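Local coordinates for nisin biosynthesis protein NisC (Lactococcus lactis subsp. lactis, PDB 2G0D) that is the nisin cyclase, a zinc-containing enzyme that adds peptide cysteines to dehydrated residues to form the thioether rings of the lantibiotic nisin, at residues Y146-N151 with D157-I162; S83-I88 with R111-F116; G142-L147 with G212-Y217. All blocks are in the same frame, centred on the assembly; numbering follows the deposited sequence.

Interaction 1: residues Y146-N151 with D157-I162; sequences YLLLIN and DLKILI
Leu-147 and Lys-159 bring the two backbones closest, with 7.3 Å between their CA atoms, where a type I beta turn from Leu-147 to Ile-150 faces the side of helix 156-168. Lys-159 spans the gap. Its CG is anti to the carbonyl carbon (chi1 -80°), and the chain beyond is fully extended, which carries the amine into the turn. NZ donates to Ile-150 O at 2.6 Å, nearly along the C=O axis (163° at the oxygen). A water accepts from Lys-159 NZ at 2.8 Å and donates to Leu-148 O, so it ties the same amine to a second carbonyl of the turn. Lys-159 CE lies 3.2 Å from Leu-147 O, the oxygen that receives the turn bond from Ile-150 N. The residue is buried, and Ile-150 O and the water supply polar partners for its charged end. In the alpha toroid, this is the connection from an inner helix, 140-147, back to an outer one, 156-168. Beside the polar bridge the contact is apolar. Leu-147 CD1 touches Leu-158 CD2 at 3.6 Å, the two side chains crossing at about a right angle. The same methyl meets Ile-162 CD1 at 3.5 Å, a tight fit. Leu-148 CD2 rests on the lysine chain, 3.9 Å from Lys-159 CD. On the helix 208-221 side, Leu-148 also packs on Tyr-217 and Ala-218.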
ATOM      1  N   TYR A 146       1.972  -7.406  -5.257  1.00 28.26           N
ATOM      2  CA  TYR A 146       2.819  -8.563  -4.986  1.00 27.52           C
ATOM      3  C   TYR A 146       3.046  -9.417  -6.239  1.00 27.96           C
ATOM      4  O   TYR A 146       4.199  -9.741  -6.560  1.00 28.23           O
ATOM      5  CB  TYR A 146       2.267  -9.455  -3.852  1.00 26.97           C
ATOM      6  CG  TYR A 146       2.957 -10.813  -3.827  1.00 25.70           C
ATOM      7  CD1 TYR A 146       4.261 -10.951  -3.338  1.00 23.62           C
ATOM      8  CD2 TYR A 146       2.321 -11.946  -4.324  1.00 25.23           C
ATOM      9  CE1 TYR A 146       4.913 -12.191  -3.353  1.00 23.85           C
ATOM     10  CE2 TYR A 146       2.967 -13.194  -4.355  1.00 25.88           C
ATOM     11  CZ  TYR A 146       4.269 -13.308  -3.882  1.00 24.91           C
ATOM     12  OH  TYR A 146       4.905 -14.545  -3.893  1.00 25.38           O
ATOM     13  N   LEU A 147       1.968  -9.776  -6.940  1.00 27.10           N
ATOM     14  CA  LEU A 147       2.079 -10.661  -8.130  1.00 27.64           C
ATOM     15  C   LEU A 147       3.056 -10.145  -9.168  1.00 27.87           C
ATOM     16  O   LEU A 147       3.818 -10.934  -9.713  1.00 27.90           O
ATOM     17  CB  LEU A 147       0.707 -10.970  -8.768  1.00 27.24           C
ATOM     18  CG  LEU A 147      -0.243 -11.817  -7.896  1.00 28.11           C
ATOM     19  CD1 LEU A 147      -1.655 -11.852  -8.523  1.00 26.70           C
ATOM     20  CD2 LEU A 147       0.284 -13.235  -7.670  1.00 28.48           C
ATOM     21  N   LEU A 148       3.071  -8.814  -9.388  1.00 27.73           N
ATOM     22  CA  LEU A 148       3.921  -8.186 -10.405  1.00 27.85           C
ATOM     23  C   LEU A 148       5.438  -8.257 -10.148  1.00 29.06           C
ATOM     24  O   LEU A 148       6.247  -7.973 -11.046  1.00 29.21           O
ATOM     25  CB  LEU A 148       3.480  -6.738 -10.672  1.00 28.11           C
ATOM     26  CG  LEU A 148       2.128  -6.632 -11.394  1.00 27.83           C
ATOM     27  CD1 LEU A 148       1.590  -5.215 -11.270  1.00 28.47           C
ATOM     28  CD2 LEU A 148       2.216  -7.059 -12.882  1.00 25.16           C
ATOM     29  N   LEU A 149       5.814  -8.674  -8.949  1.00 29.20           N
ATOM     30  CA  LEU A 149       7.204  -8.993  -8.625  1.00 29.71           C
ATOM     31  C   LEU A 149       7.625 -10.394  -9.082  1.00 30.43           C
ATOM     32  O   LEU A 149       8.806 -10.703  -9.058  1.00 30.52           O
ATOM     33  CB  LEU A 149       7.418  -8.908  -7.103  1.00 28.87           C
ATOM     34  CG  LEU A 149       7.339  -7.516  -6.449  1.00 28.50           C
ATOM     35  CD1 LEU A 149       7.411  -7.702  -4.936  1.00 26.70           C
ATOM     36  CD2 LEU A 149       8.475  -6.579  -6.975  1.00 23.63           C
ATOM     37  N   ILE A 150       6.666 -11.254  -9.428  1.00 30.34           N
ATOM     38  CA  ILE A 150       7.008 -12.584  -9.914  1.00 30.95           C
ATOM     39  C   ILE A 150       7.166 -12.541 -11.432  1.00 31.53           C
ATOM     40  O   ILE A 150       6.225 -12.201 -12.151  1.00 31.11           O
ATOM     41  CB  ILE A 150       5.933 -13.650  -9.529  1.00 31.01           C
ATOM     42  CG1 ILE A 150       5.587 -13.602  -8.033  1.00 29.54           C
ATOM     43  CG2 ILE A 150       6.392 -15.043  -9.918  1.00 30.56           C
ATOM     44  CD1 ILE A 150       4.337 -14.417  -7.696  1.00 30.85           C
ATOM     45  N   ASN A 151       8.349 -12.908 -11.919  1.00 32.50           N
ATOM     46  CA  ASN A 151       8.608 -12.893 -13.367  1.00 33.93           C
ATOM     47  C   ASN A 151       8.202 -14.177 -14.105  1.00 34.30           C
ATOM     48  O   ASN A 151       8.182 -14.213 -15.323  1.00 35.35           O
ATOM     49  CB  ASN A 151      10.067 -12.512 -13.668  1.00 33.74           C
ATOM     50  CG  ASN A 151      10.441 -11.136 -13.117  1.00 35.41           C
ATOM     51  OD1 ASN A 151      11.421 -11.008 -12.386  1.00 38.72           O
ATOM     52  ND2 ASN A 151       9.661 -10.114 -13.450  1.00 32.41           N
ATOM     53  N   ASP A 157      -1.565 -15.041 -17.147  1.00 29.90           N
ATOM     54  CA  ASP A 157      -3.008 -15.127 -17.302  1.00 30.44           C
ATOM     55  C   ASP A 157      -3.738 -14.512 -16.109  1.00 29.54           C
ATOM     56  O   ASP A 157      -4.628 -13.699 -16.310  1.00 29.70           O
ATOM     57  CB  ASP A 157      -3.467 -16.571 -17.592  1.00 30.58           C
ATOM     58  CG  ASP A 157      -3.074 -17.034 -18.975  1.00 33.15           C
ATOM     59  OD1 ASP A 157      -3.125 -16.227 -19.925  1.00 36.12           O
ATOM     60  OD2 ASP A 157      -2.711 -18.221 -19.137  1.00 38.53           O
ATOM     61  N   LEU A 158      -3.332 -14.886 -14.893  1.00 29.13           N
ATOM     62  CA  LEU A 158      -3.847 -14.321 -13.656  1.00 29.52           C
ATOM     63  C   LEU A 158      -3.719 -12.780 -13.627  1.00 30.03           C
ATOM     64  O   LEU A 158      -4.667 -12.070 -13.256  1.00 30.90           O
ATOM     65  CB  LEU A 158      -3.100 -14.948 -12.454  1.00 29.57           C
ATOM     66  CG  LEU A 158      -3.283 -14.373 -11.033  1.00 30.22           C
ATOM     67  CD1 LEU A 158      -4.758 -14.440 -10.569  1.00 32.19           C
ATOM     68  CD2 LEU A 158      -2.375 -15.049 -10.017  1.00 29.61           C
ATOM     69  N   LYS A 159      -2.543 -12.275 -14.007  1.00 29.61           N
ATOM     70  CA  LYS A 159      -2.266 -10.829 -14.013  1.00 29.17           C
ATOM     71  C   LYS A 159      -3.235 -10.097 -14.915  1.00 29.93           C
ATOM     72  O   LYS A 159      -3.831  -9.100 -14.515  1.00 30.03           O
ATOM     73  CB  LYS A 159      -0.830 -10.567 -14.425  1.00 28.66           C
ATOM     74  CG  LYS A 159       0.165 -10.780 -13.270  1.00 29.02           C
ATOM     75  CD  LYS A 159       1.628 -10.776 -13.781  1.00 27.79           C
ATOM     76  CE  LYS A 159       2.560 -11.140 -12.639  1.00 28.76           C
ATOM     77  NZ  LYS A 159       3.970 -11.144 -13.049  1.00 23.18           N
ATOM     78  N   ILE A 160      -3.435 -10.651 -16.113  1.00 31.05           N
ATOM     79  CA  ILE A 160      -4.312 -10.076 -17.123  1.00 31.55           C
ATOM     80  C   ILE A 160      -5.781 -10.136 -16.689  1.00 31.03           C
ATOM     81  O   ILE A 160      -6.540  -9.181 -16.905  1.00 31.11           O
ATOM     82  CB  ILE A 160      -4.029 -10.755 -18.489  1.00 32.43           C
ATOM     83  CG1 ILE A 160      -2.751 -10.145 -19.081  1.00 34.40           C
ATOM     84  CG2 ILE A 160      -5.214 -10.649 -19.455  1.00 32.66           C
ATOM     85  CD1 ILE A 160      -1.948 -11.153 -19.912  1.00 38.63           C
ATOM     86  N   LEU A 161      -6.158 -11.248 -16.055  1.00 30.54           N
ATOM     87  CA  LEU A 161      -7.492 -11.433 -15.485  1.00 29.88           C
ATOM     88  C   LEU A 161      -7.812 -10.353 -14.454  1.00 29.34           C
ATOM     89  O   LEU A 161      -8.895  -9.764 -14.500  1.00 29.32           O
ATOM     90  CB  LEU A 161      -7.632 -12.830 -14.843  1.00 29.54           C
ATOM     91  CG  LEU A 161      -9.010 -13.207 -14.277  1.00 29.42           C
ATOM     92  CD1 LEU A 161      -9.966 -13.700 -15.390  1.00 28.54           C
ATOM     93  CD2 LEU A 161      -8.857 -14.273 -13.177  1.00 29.55           C
ATOM     94  N   ILE A 162      -6.884 -10.109 -13.527  1.00 29.69           N
ATOM     95  CA  ILE A 162      -7.021  -9.030 -12.513  1.00 29.81           C
ATOM     96  C   ILE A 162      -7.051  -7.629 -13.166  1.00 30.60           C
ATOM     97  O   ILE A 162      -7.921  -6.792 -12.868  1.00 30.75           O
ATOM     98  CB  ILE A 162      -5.845  -9.053 -11.497  1.00 30.20           C
ATOM     99  CG1 ILE A 162      -5.921 -10.284 -10.588  1.00 30.82           C
ATOM    100  CG2 ILE A 162      -5.801  -7.791 -10.665  1.00 27.37           C
ATOM    101  CD1 ILE A 162      -4.622 -10.584  -9.850  1.00 28.92           C
TER
HETATM  102  O   HOH W   1       5.488  -8.817 -13.466  1.00 28.12           O

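Interaction 2: residues S83-I88 with R111-F116; sequences SGAAGI and RYIEYF
Ala-85 and Ile-113 hold the apolar part of this contact, and their CA atoms are only 6.5 Å apart. The methyl of Ala-85 points at helix 100-122 and meets Ile-113 CG1 at 3.7 Å. Chi1 of Ile-113 (-70°) sets CG1 against Ala-85, and the extended chi2 (162°) carries CD1 on to Ala-86. There Ile-113 CD1 sits 3.7 Å from Ala-86 CA and a little farther from Ala-86 CB. The isoleucine thus touches backbone as much as side chain. The side chains that helix 85-92 offers here are two alanine methyls, consistent with the short CA distance. The aromatic part is a methyl against a ring edge. Ala-85 CB is near the plane of the Tyr-112 ring, 3.7 Å from Tyr-112 CD2. Within helix 100-122, Phe-116 CB lies over one face of this ring, near its rim, 4.0 Å above the plane. No hydrogen bond joins the two segments. The polar links lie around them. Gly-84 is the N-cap of helix 85-92, and its carbonyl receives weak bonds from Gly-87 N and Ile-88 N. Ser-83 OG is hydrogen-bonded to Glu-138, and the backbones of Ala-85 and Ala-86 pair with Thr-78 and Gly-79. From helix 140-147, Tyr-146 packs on both Ala-86 and Ile-113. The pair belongs to the alpha toroid, where the first turn of a short inner helix lies against a longer outer helix.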
ATOM      1  N   SER A  83      -3.823  -8.816   4.966  1.00 31.22           N
ATOM      2  CA  SER A  83      -4.311  -9.842   5.920  1.00 31.91           C
ATOM      3  C   SER A  83      -4.059 -11.273   5.471  1.00 31.45           C
ATOM      4  O   SER A  83      -4.206 -12.186   6.273  1.00 32.65           O
ATOM      5  CB  SER A  83      -5.813  -9.697   6.188  1.00 31.57           C
ATOM      6  OG  SER A  83      -6.091  -8.419   6.679  1.00 33.90           O
ATOM      7  N   GLY A  84      -3.719 -11.480   4.202  1.00 30.75           N
ATOM      8  CA  GLY A  84      -3.708 -12.835   3.672  1.00 30.17           C
ATOM      9  C   GLY A  84      -2.392 -13.332   3.121  1.00 29.63           C
ATOM     10  O   GLY A  84      -1.323 -12.872   3.523  1.00 29.35           O
ATOM     11  N   ALA A  85      -2.483 -14.277   2.186  1.00 28.78           N
ATOM     12  CA  ALA A  85      -1.301 -14.938   1.624  1.00 28.58           C
ATOM     13  C   ALA A  85      -0.299 -14.023   0.923  1.00 28.20           C
ATOM     14  O   ALA A  85       0.907 -14.271   1.010  1.00 28.97           O
ATOM     15  CB  ALA A  85      -1.717 -16.111   0.688  1.00 28.78           C
ATOM     16  N   ALA A  86      -0.770 -12.991   0.212  1.00 28.12           N
ATOM     17  CA  ALA A  86       0.152 -12.087  -0.514  1.00 27.89           C
ATOM     18  C   ALA A  86       1.075 -11.305   0.435  1.00 28.54           C
ATOM     19  O   ALA A  86       2.258 -11.110   0.126  1.00 29.14           O
ATOM     20  CB  ALA A  86      -0.593 -11.146  -1.486  1.00 27.46           C
ATOM     21  N   GLY A  87       0.562 -10.896   1.597  1.00 28.75           N
ATOM     22  CA  GLY A  87       1.421 -10.237   2.617  1.00 28.81           C
ATOM     23  C   GLY A  87       2.456 -11.178   3.225  1.00 28.94           C
ATOM     24  O   GLY A  87       3.606 -10.793   3.457  1.00 29.82           O
ATOM     25  N   ILE A  88       2.059 -12.418   3.487  1.00 28.38           N
ATOM     26  CA  ILE A  88       2.989 -13.418   3.994  1.00 27.75           C
ATOM     27  C   ILE A  88       4.065 -13.727   2.957  1.00 28.10           C
ATOM     28  O   ILE A  88       5.266 -13.759   3.286  1.00 28.30           O
ATOM     29  CB  ILE A  88       2.265 -14.727   4.421  1.00 28.04           C
ATOM     30  CG1 ILE A  88       1.213 -14.434   5.502  1.00 25.41           C
ATOM     31  CG2 ILE A  88       3.284 -15.754   4.905  1.00 26.68           C
ATOM     32  CD1 ILE A  88       0.253 -15.606   5.805  1.00 28.09           C
ATOM     33  N   ARG A 111       0.072 -20.444  -5.564  1.00 28.63           N
ATOM     34  CA  ARG A 111      -1.019 -21.273  -6.061  1.00 28.41           C
ATOM     35  C   ARG A 111      -2.292 -20.995  -5.272  1.00 27.75           C
ATOM     36  O   ARG A 111      -3.366 -20.860  -5.848  1.00 27.05           O
ATOM     37  CB  ARG A 111      -0.650 -22.777  -6.030  1.00 30.48           C
ATOM     38  CG  ARG A 111       0.567 -23.173  -6.918  1.00 33.45           C
ATOM     39  CD  ARG A 111       0.880 -22.171  -8.096  1.00 41.20           C
ATOM     40  NE  ARG A 111       1.866 -22.720  -9.030  1.00 43.32           N
ATOM     41  CZ  ARG A 111       1.615 -23.091 -10.288  1.00 49.57           C
ATOM     42  NH1 ARG A 111       0.405 -22.936 -10.832  1.00 51.83           N
ATOM     43  NH2 ARG A 111       2.592 -23.613 -11.027  1.00 50.79           N
ATOM     44  N   TYR A 112      -2.186 -20.862  -3.957  1.00 27.85           N
ATOM     45  CA  TYR A 112      -3.363 -20.476  -3.197  1.00 28.73           C
ATOM     46  C   TYR A 112      -3.875 -19.102  -3.643  1.00 28.66           C
ATOM     47  O   TYR A 112      -5.079 -18.918  -3.829  1.00 28.38           O
ATOM     48  CB  TYR A 112      -3.169 -20.545  -1.663  1.00 29.73           C
ATOM     49  CG  TYR A 112      -4.346 -19.883  -0.946  1.00 32.08           C
ATOM     50  CD1 TYR A 112      -5.594 -20.526  -0.821  1.00 33.14           C
ATOM     51  CD2 TYR A 112      -4.235 -18.588  -0.468  1.00 32.22           C
ATOM     52  CE1 TYR A 112      -6.677 -19.875  -0.185  1.00 33.73           C
ATOM     53  CE2 TYR A 112      -5.297 -17.951   0.149  1.00 32.64           C
ATOM     54  CZ  TYR A 112      -6.499 -18.575   0.284  1.00 32.66           C
ATOM     55  OH  TYR A 112      -7.510 -17.866   0.913  1.00 35.50           O
ATOM     56  N   ILE A 113      -2.960 -18.148  -3.831  1.00 28.51           N
ATOM     57  CA  ILE A 113      -3.353 -16.809  -4.256  1.00 28.38           C
ATOM     58  C   ILE A 113      -4.100 -16.821  -5.590  1.00 28.19           C
ATOM     59  O   ILE A 113      -5.147 -16.176  -5.711  1.00 28.80           O
ATOM     60  CB  ILE A 113      -2.155 -15.819  -4.342  1.00 28.44           C
ATOM     61  CG1 ILE A 113      -1.618 -15.477  -2.939  1.00 29.06           C
ATOM     62  CG2 ILE A 113      -2.601 -14.534  -5.048  1.00 28.70           C
ATOM     63  CD1 ILE A 113      -0.186 -14.872  -2.910  1.00 27.08           C
ATOM     64  N   GLU A 114      -3.556 -17.534  -6.581  1.00 27.97           N
ATOM     65  CA  GLU A 114      -4.193 -17.661  -7.881  1.00 27.80           C
ATOM     66  C   GLU A 114      -5.575 -18.316  -7.785  1.00 27.47           C
ATOM     67  O   GLU A 114      -6.531 -17.816  -8.376  1.00 27.50           O
ATOM     68  CB  GLU A 114      -3.311 -18.445  -8.864  1.00 28.22           C
ATOM     69  CG  GLU A 114      -3.986 -18.683 -10.228  1.00 27.54           C
ATOM     70  CD  GLU A 114      -3.003 -18.957 -11.355  1.00 29.52           C
ATOM     71  OE1 GLU A 114      -1.825 -19.304 -11.091  1.00 29.88           O
ATOM     72  OE2 GLU A 114      -3.412 -18.804 -12.519  1.00 29.26           O
ATOM     73  N   TYR A 115      -5.666 -19.431  -7.059  1.00 27.30           N
ATOM     74  CA  TYR A 115      -6.971 -20.029  -6.684  1.00 27.21           C
ATOM     75  C   TYR A 115      -7.914 -18.994  -6.026  1.00 27.14           C
ATOM     76  O   TYR A 115      -9.063 -18.839  -6.449  1.00 26.61           O
ATOM     77  CB  TYR A 115      -6.808 -21.232  -5.730  1.00 26.70           C
ATOM     78  CG  TYR A 115      -8.095 -21.541  -4.981  1.00 26.39           C
ATOM     79  CD1 TYR A 115      -9.203 -22.055  -5.655  1.00 23.99           C
ATOM     80  CD2 TYR A 115      -8.223 -21.275  -3.617  1.00 26.90           C
ATOM     81  CE1 TYR A 115     -10.392 -22.321  -4.999  1.00 25.91           C
ATOM     82  CE2 TYR A 115      -9.437 -21.549  -2.937  1.00 26.54           C
ATOM     83  CZ  TYR A 115     -10.507 -22.067  -3.646  1.00 25.43           C
ATOM     84  OH  TYR A 115     -11.699 -22.339  -3.014  1.00 25.51           O
ATOM     85  N   PHE A 116      -7.426 -18.318  -4.984  1.00 27.52           N
ATOM     86  CA  PHE A 116      -8.214 -17.308  -4.271  1.00 27.79           C
ATOM     87  C   PHE A 116      -8.757 -16.210  -5.193  1.00 28.11           C
ATOM     88  O   PHE A 116      -9.954 -15.880  -5.156  1.00 28.45           O
ATOM     89  CB  PHE A 116      -7.416 -16.674  -3.127  1.00 28.10           C
ATOM     90  CG  PHE A 116      -8.133 -15.516  -2.465  1.00 27.25           C
ATOM     91  CD1 PHE A 116      -9.166 -15.752  -1.554  1.00 29.11           C
ATOM     92  CD2 PHE A 116      -7.807 -14.197  -2.790  1.00 27.55           C
ATOM     93  CE1 PHE A 116      -9.854 -14.683  -0.959  1.00 30.01           C
ATOM     94  CE2 PHE A 116      -8.491 -13.112  -2.192  1.00 28.07           C
ATOM     95  CZ  PHE A 116      -9.505 -13.354  -1.276  1.00 27.68           C
TER

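Interaction 3: residues G142-L147 with G212-Y217; sequences GILSYL and GCILAY
Two neighbouring helices of the inner ring of the alpha toroid meet here, with Leu-144 and Ser-145 of one against Ile-214 of the other. Segments 142-147 and 212-217 run in nearly the same direction, with axes 9.9 Å apart at an angle of 24°. Ile-214 does most of the touching. Its CG1 is roughly anti to the backbone N (chi1 -151°) and points across the gap. CG2 takes the crowded position between N and the carbonyl carbon. The terminal methyl, Ile-214 CD1, lands on Ser-145 of the facing helix, 3.6 Å from its CA and 3.8 Å from its CB. Farther back along the side chain, Ile-214 CG1 is 3.9 Å from Leu-144 CD2, the leucine crossing it obliquely. One turn on, the Tyr-217 ring presents its edge to the backbone: Ser-145 O lies near the ring plane, 4.4 Å from Tyr-217 CE2. Ser-145 OG bonds to Gln-397 O and Tyr-217 OH to Asp-404, both near the C terminus, while Phe-402 stacks on the tyrosine ring. Helix 156-168 of the outer layer covers the pair, with Ile-162 on Leu-144 and Leu-166 on Ile-214. Elsewhere on helix 208-221, Cys-213 and Ala-216 pack on the next inner helix, 281-294.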
ATOM      1  N   GLY A 142      -3.881  -4.613  -4.285  1.00 27.54           N
ATOM      2  CA  GLY A 142      -2.808  -5.017  -3.375  1.00 27.82           C
ATOM      3  C   GLY A 142      -2.212  -6.380  -3.728  1.00 28.03           C
ATOM      4  O   GLY A 142      -1.002  -6.550  -3.726  1.00 27.94           O
ATOM      5  N   ILE A 143      -3.063  -7.344  -4.048  1.00 28.02           N
ATOM      6  CA  ILE A 143      -2.600  -8.678  -4.482  1.00 28.15           C
ATOM      7  C   ILE A 143      -1.755  -8.587  -5.751  1.00 28.22           C
ATOM      8  O   ILE A 143      -0.688  -9.195  -5.819  1.00 28.48           O
ATOM      9  CB  ILE A 143      -3.774  -9.669  -4.659  1.00 28.08           C
ATOM     10  CG1 ILE A 143      -4.333 -10.059  -3.287  1.00 27.83           C
ATOM     11  CG2 ILE A 143      -3.342 -10.932  -5.447  1.00 29.23           C
ATOM     12  CD1 ILE A 143      -5.626 -10.949  -3.327  1.00 27.91           C
ATOM     13  N   LEU A 144      -2.222  -7.810  -6.731  1.00 28.16           N
ATOM     14  CA  LEU A 144      -1.486  -7.573  -7.982  1.00 27.86           C
ATOM     15  C   LEU A 144      -0.113  -6.924  -7.731  1.00 28.01           C
ATOM     16  O   LEU A 144       0.864  -7.220  -8.403  1.00 28.14           O
ATOM     17  CB  LEU A 144      -2.362  -6.745  -8.936  1.00 28.05           C
ATOM     18  CG  LEU A 144      -1.899  -6.468 -10.382  1.00 28.65           C
ATOM     19  CD1 LEU A 144      -1.518  -7.765 -11.125  1.00 28.47           C
ATOM     20  CD2 LEU A 144      -2.956  -5.723 -11.126  1.00 26.84           C
ATOM     21  N   SER A 145      -0.035  -6.056  -6.733  1.00 28.64           N
ATOM     22  CA  SER A 145       1.238  -5.390  -6.380  1.00 28.62           C
ATOM     23  C   SER A 145       2.317  -6.436  -6.114  1.00 28.47           C
ATOM     24  O   SER A 145       3.429  -6.358  -6.663  1.00 27.83           O
ATOM     25  CB  SER A 145       1.072  -4.504  -5.146  1.00 27.74           C
ATOM     26  OG  SER A 145       2.245  -3.724  -4.954  1.00 30.33           O
ATOM     27  N   TYR A 146       1.972  -7.406  -5.257  1.00 28.26           N
ATOM     28  CA  TYR A 146       2.819  -8.563  -4.986  1.00 27.52           C
ATOM     29  C   TYR A 146       3.046  -9.417  -6.239  1.00 27.96           C
ATOM     30  O   TYR A 146       4.199  -9.741  -6.560  1.00 28.23           O
ATOM     31  CB  TYR A 146       2.267  -9.455  -3.852  1.00 26.97           C
ATOM     32  CG  TYR A 146       2.957 -10.813  -3.827  1.00 25.70           C
ATOM     33  CD1 TYR A 146       4.261 -10.951  -3.338  1.00 23.62           C
ATOM     34  CD2 TYR A 146       2.321 -11.946  -4.324  1.00 25.23           C
ATOM     35  CE1 TYR A 146       4.913 -12.191  -3.353  1.00 23.85           C
ATOM     36  CE2 TYR A 146       2.967 -13.194  -4.355  1.00 25.88           C
ATOM     37  CZ  TYR A 146       4.269 -13.308  -3.882  1.00 24.91           C
ATOM     38  OH  TYR A 146       4.905 -14.545  -3.893  1.00 25.38           O
ATOM     39  N   LEU A 147       1.968  -9.776  -6.940  1.00 27.10           N
ATOM     40  CA  LEU A 147       2.079 -10.661  -8.130  1.00 27.64           C
ATOM     41  C   LEU A 147       3.056 -10.145  -9.168  1.00 27.87           C
ATOM     42  O   LEU A 147       3.818 -10.934  -9.713  1.00 27.90           O
ATOM     43  CB  LEU A 147       0.707 -10.970  -8.768  1.00 27.24           C
ATOM     44  CG  LEU A 147      -0.243 -11.817  -7.896  1.00 28.11           C
ATOM     45  CD1 LEU A 147      -1.655 -11.852  -8.523  1.00 26.70           C
ATOM     46  CD2 LEU A 147       0.284 -13.235  -7.670  1.00 28.48           C
ATOM     47  N   GLY A 212      -5.650   3.083 -10.037  1.00 29.77           N
ATOM     48  CA  GLY A 212      -4.829   3.828 -10.994  1.00 29.53           C
ATOM     49  C   GLY A 212      -3.346   3.513 -10.904  1.00 30.08           C
ATOM     50  O   GLY A 212      -2.722   3.209 -11.920  1.00 30.25           O
ATOM     51  N   CYS A 213      -2.782   3.560  -9.693  1.00 29.62           N
ATOM     52  CA  CYS A 213      -1.366   3.240  -9.485  1.00 29.76           C
ATOM     53  C   CYS A 213      -1.045   1.842  -9.963  1.00 29.84           C
ATOM     54  O   CYS A 213      -0.034   1.641 -10.645  1.00 29.93           O
ATOM     55  CB  CYS A 213      -0.958   3.369  -8.010  1.00 29.69           C
ATOM     56  SG  CYS A 213      -0.906   5.097  -7.406  1.00 29.21           S
ATOM     57  N   ILE A 214      -1.898   0.873  -9.615  1.00 30.19           N
ATOM     58  CA  ILE A 214      -1.584  -0.521  -9.945  1.00 29.76           C
ATOM     59  C   ILE A 214      -1.666  -0.754 -11.453  1.00 30.00           C
ATOM     60  O   ILE A 214      -0.854  -1.495 -12.021  1.00 30.19           O
ATOM     61  CB  ILE A 214      -2.370  -1.583  -9.083  1.00 30.54           C
ATOM     62  CG1 ILE A 214      -1.553  -2.875  -8.942  1.00 30.36           C
ATOM     63  CG2 ILE A 214      -3.760  -1.898  -9.662  1.00 29.65           C
ATOM     64  CD1 ILE A 214      -0.173  -2.682  -8.232  1.00 29.31           C
ATOM     65  N   LEU A 215      -2.613  -0.089 -12.112  1.00 29.53           N
ATOM     66  CA  LEU A 215      -2.684  -0.161 -13.585  1.00 29.37           C
ATOM     67  C   LEU A 215      -1.513   0.477 -14.317  1.00 29.28           C
ATOM     68  O   LEU A 215      -1.097  -0.031 -15.370  1.00 30.20           O
ATOM     69  CB  LEU A 215      -3.984   0.437 -14.109  1.00 29.20           C
ATOM     70  CG  LEU A 215      -5.244  -0.308 -13.660  1.00 29.36           C
ATOM     71  CD1 LEU A 215      -6.465   0.484 -14.106  1.00 31.19           C
ATOM     72  CD2 LEU A 215      -5.314  -1.769 -14.172  1.00 27.20           C
ATOM     73  N   ALA A 216      -1.014   1.597 -13.788  1.00 28.86           N
ATOM     74  CA  ALA A 216       0.172   2.236 -14.332  1.00 29.30           C
ATOM     75  C   ALA A 216       1.384   1.317 -14.147  1.00 29.66           C
ATOM     76  O   ALA A 216       2.160   1.102 -15.084  1.00 29.54           O
ATOM     77  CB  ALA A 216       0.414   3.590 -13.643  1.00 29.78           C
ATOM     78  N   TYR A 217       1.542   0.790 -12.926  1.00 29.60           N
ATOM     79  CA  TYR A 217       2.648  -0.134 -12.620  1.00 29.61           C
ATOM     80  C   TYR A 217       2.591  -1.384 -13.484  1.00 29.26           C
ATOM     81  O   TYR A 217       3.602  -1.757 -14.029  1.00 30.10           O
ATOM     82  CB  TYR A 217       2.699  -0.495 -11.133  1.00 28.76           C
ATOM     83  CG  TYR A 217       3.870  -1.379 -10.707  1.00 29.09           C
ATOM     84  CD1 TYR A 217       5.195  -0.990 -10.936  1.00 28.53           C
ATOM     85  CD2 TYR A 217       3.650  -2.596 -10.045  1.00 26.21           C
ATOM     86  CE1 TYR A 217       6.266  -1.785 -10.529  1.00 26.79           C
ATOM     87  CE2 TYR A 217       4.723  -3.384  -9.626  1.00 23.33           C
ATOM     88  CZ  TYR A 217       6.009  -2.971  -9.860  1.00 27.02           C
ATOM     89  OH  TYR A 217       7.059  -3.768  -9.459  1.00 29.45           O
TER

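Overall arrangement
From the N terminus, interaction 2 comes first and joins inner helix 85-92 to outer helix 100-122, closing a loop of 22 residues. The other two contacts both start from helix 140-147, after that loop is complete. Interaction 1 closes a short loop to outer helix 156-168, with five residues between its segments. Interaction 3 spans 64 residues to inner helix 208-221, so the loop of interaction 1 falls within its span. Tyr-146 and Leu-147 belong to the segments of both. Leu-158 of interaction 1 packs on Glu-114 of interaction 2, and Phe-116 of interaction 2 on Ile-143 of interaction 3. Together the contacts tie three successive inner helices to two outer ones.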